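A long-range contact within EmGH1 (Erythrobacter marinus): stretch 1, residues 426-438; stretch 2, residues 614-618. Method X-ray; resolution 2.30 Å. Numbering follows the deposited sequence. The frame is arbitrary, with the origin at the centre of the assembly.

Stretch 1 426-438: VLPLQSSAVRKML
Stretch 2 (614-618) ILFGD

The most unusual feature of the contact is a glycine turn fitted against a cis-proline. Stretch 2 carries the last residues of a helix (I614 and L615), and G617, at phi/psi 91/-5, leaves it through a Schellman motif, its N bonding weakly to I614 O (3.4 Å). A side chain here would be jammed against the preceding carbonyl, and an ideal CB would lie only 3.1 Å from P428 CB. Without one, P428 CB approaches G617 N to 3.5 Å.

The peptide bond between L427 and P428 is cis, and the chain then runs extended through P428 (-77/143, C-gamma endo) and L429 (-55/155). L429 and F616 set the register, their CA atoms 4.8 Å apart. At the helix end, L615 O accepts a hydrogen bond from L429 N (2.9 Å, 130° at the hydrogen). One residue on, F616 CA makes a CA-H...O contact with L429 O (3.6 Å). Water 1 extends the polar seam, accepting from S431 N (2.8 Å) and donating to F616 O (3.1 Å), so it links the two backbones where they do not bond directly.

F616 (-110/5; chi1 -79°, chi2 -75°) supplies the largest buried area. Its CA-CB bond points away from stretch 1, yet the ring swings back into a pocket built by that stretch. L429 (m, t) lays CD1 over one ring face, and its CB lies 3.7 Å from F616 CE1. V434 (t) meets the edge, CG2 4.0 Å from F616 CE1. V434 closes a turn in which A433 N bonds to Q430 O (3.0 Å) and V434 N to S431 O (3.2 Å). From the strand beginning at K436, M437 (t, t, m) brings CE to 3.5 Å from F616 CZ. L427 (m, t) and L615 (m, t) add an apolar contact, CD2 to CD2 at 4.0 Å.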

# COMPACT_ATOMS: atom_id res chain seq x y z
N VAL A 426 -22.67 9.21 -29.78
CA VAL A 426 -22.21 10.51 -30.28
C VAL A 426 -21.12 10.33 -31.32
O VAL A 426 -21.04 11.09 -32.29
CB VAL A 426 -21.75 11.38 -29.10
CG1 VAL A 426 -21.15 12.66 -29.61
CG2 VAL A 426 -22.92 11.65 -28.18
N LEU A 427 -20.23 9.29 -31.13
CA LEU A 427 -19.17 9.01 -32.10
C LEU A 427 -19.53 7.81 -32.97
O LEU A 427 -20.23 6.90 -32.53
CB LEU A 427 -17.84 8.75 -31.39
CG LEU A 427 -17.33 9.93 -30.57
CD1 LEU A 427 -16.06 9.55 -29.84
CD2 LEU A 427 -17.11 11.14 -31.48
N PRO A 428 -19.08 7.78 -34.23
CA PRO A 428 -18.27 8.81 -34.89
C PRO A 428 -19.07 10.04 -35.33
O PRO A 428 -20.21 9.93 -35.76
CB PRO A 428 -17.74 8.07 -36.12
CG PRO A 428 -18.81 7.09 -36.44
CD PRO A 428 -19.32 6.62 -35.10
N LEU A 429 -18.44 11.21 -35.21
CA LEU A 429 -18.90 12.39 -35.92
C LEU A 429 -19.00 12.11 -37.42
O LEU A 429 -18.32 11.23 -37.97
CB LEU A 429 -17.94 13.54 -35.67
CG LEU A 429 -17.55 13.81 -34.22
CD1 LEU A 429 -16.62 15.01 -34.15
CD2 LEU A 429 -18.79 14.03 -33.37
N GLN A 430 -19.85 12.87 -38.10
CA GLN A 430 -19.97 12.79 -39.56
C GLN A 430 -19.36 14.04 -40.17
O GLN A 430 -19.81 15.15 -39.88
CB GLN A 430 -21.42 12.61 -39.99
CG GLN A 430 -21.86 11.15 -40.03
CD GLN A 430 -23.37 10.99 -39.95
OE1 GLN A 430 -24.08 11.88 -39.49
NE2 GLN A 430 -23.85 9.82 -40.39
N SER A 431 -18.31 13.87 -40.99
CA SER A 431 -17.56 15.02 -41.48
C SER A 431 -18.44 15.94 -42.33
O SER A 431 -18.40 17.16 -42.17
CB SER A 431 -16.33 14.57 -42.27
OG SER A 431 -16.65 13.55 -43.20
N SER A 432 -19.24 15.36 -43.23
CA SER A 432 -20.10 16.18 -44.07
C SER A 432 -21.16 16.93 -43.27
O SER A 432 -21.67 17.95 -43.74
CB SER A 432 -20.77 15.31 -45.14
OG SER A 432 -21.63 14.35 -44.54
N ALA A 433 -21.47 16.49 -42.05
CA ALA A 433 -22.51 17.12 -41.24
C ALA A 433 -21.97 18.17 -40.27
O ALA A 433 -22.75 18.77 -39.54
CB ALA A 433 -23.27 16.05 -40.44
N VAL A 434 -20.67 18.40 -40.25
CA VAL A 434 -20.07 19.34 -39.32
C VAL A 434 -19.85 20.66 -40.04
O VAL A 434 -19.42 20.67 -41.20
CB VAL A 434 -18.74 18.79 -38.75
CG1 VAL A 434 -18.04 19.83 -37.89
CG2 VAL A 434 -18.99 17.51 -37.95
N ARG A 435 -20.15 21.77 -39.37
CA ARG A 435 -19.86 23.08 -39.94
C ARG A 435 -18.74 23.81 -39.21
O ARG A 435 -17.76 24.22 -39.85
CB ARG A 435 -21.13 23.96 -39.95
CG ARG A 435 -20.82 25.46 -39.98
CD ARG A 435 -22.05 26.35 -40.24
NE ARG A 435 -22.59 26.95 -39.01
CZ ARG A 435 -21.94 27.78 -38.20
NH1 ARG A 435 -20.70 28.16 -38.46
NH2 ARG A 435 -22.55 28.25 -37.11
N LYS A 436 -18.82 23.97 -37.90
CA LYS A 436 -17.81 24.73 -37.16
C LYS A 436 -17.49 24.01 -35.85
O LYS A 436 -18.32 23.98 -34.94
CB LYS A 436 -18.26 26.16 -36.90
CG LYS A 436 -17.15 27.08 -36.45
CD LYS A 436 -17.67 28.47 -36.14
CE LYS A 436 -16.53 29.47 -36.01
NZ LYS A 436 -16.31 29.91 -34.60
N MET A 437 -16.28 23.47 -35.75
CA MET A 437 -15.84 22.70 -34.58
C MET A 437 -14.88 23.53 -33.74
O MET A 437 -13.90 24.07 -34.26
CB MET A 437 -15.17 21.40 -35.02
CG MET A 437 -14.38 20.73 -33.92
SD MET A 437 -13.28 19.44 -34.52
CE MET A 437 -14.38 18.26 -35.28
N LEU A 438 -15.17 23.62 -32.44
CA LEU A 438 -14.25 24.22 -31.48
C LEU A 438 -13.34 23.14 -30.91
O LEU A 438 -13.82 22.15 -30.34
CB LEU A 438 -15.01 24.90 -30.34
CG LEU A 438 -14.15 25.32 -29.15
CD1 LEU A 438 -13.21 26.46 -29.52
CD2 LEU A 438 -15.00 25.69 -27.95
N ILE A 614 -10.17 8.72 -35.84
CA ILE A 614 -11.09 7.96 -35.01
C ILE A 614 -12.32 8.80 -34.69
O ILE A 614 -13.43 8.27 -34.62
CB ILE A 614 -10.38 7.46 -33.74
CG1 ILE A 614 -9.55 6.23 -34.07
CG2 ILE A 614 -11.38 7.14 -32.63
CD1 ILE A 614 -8.39 6.05 -33.11
N LEU A 615 -12.16 10.11 -34.53
CA LEU A 615 -13.32 10.94 -34.23
C LEU A 615 -14.35 10.90 -35.36
O LEU A 615 -15.55 11.03 -35.10
CB LEU A 615 -12.89 12.38 -33.95
CG LEU A 615 -12.29 12.60 -32.56
CD1 LEU A 615 -11.66 13.98 -32.46
CD2 LEU A 615 -13.35 12.43 -31.50
N PHE A 616 -13.92 10.67 -36.59
CA PHE A 616 -14.80 10.76 -37.75
C PHE A 616 -15.10 9.40 -38.38
O PHE A 616 -15.76 9.34 -39.42
CB PHE A 616 -14.19 11.72 -38.79
CG PHE A 616 -14.41 13.18 -38.44
CD1 PHE A 616 -15.66 13.77 -38.61
CD2 PHE A 616 -13.38 13.95 -37.93
CE1 PHE A 616 -15.87 15.10 -38.27
CE2 PHE A 616 -13.58 15.29 -37.59
CZ PHE A 616 -14.83 15.86 -37.76
N GLY A 617 -14.64 8.31 -37.77
CA GLY A 617 -15.05 7.00 -38.21
C GLY A 617 -14.17 6.36 -39.25
O GLY A 617 -14.43 5.20 -39.61
N ASP A 618 -13.16 7.06 -39.78
CA ASP A 618 -12.27 6.40 -40.73
C ASP A 618 -11.53 5.24 -40.08
O ASP A 618 -11.25 4.23 -40.73
CB ASP A 618 -11.27 7.41 -41.31
CG ASP A 618 -11.93 8.63 -41.92
OD1 ASP A 618 -13.13 8.56 -42.27
OD2 ASP A 618 -11.26 9.67 -42.04
O HOH W 1 -17.33 11.26 -41.32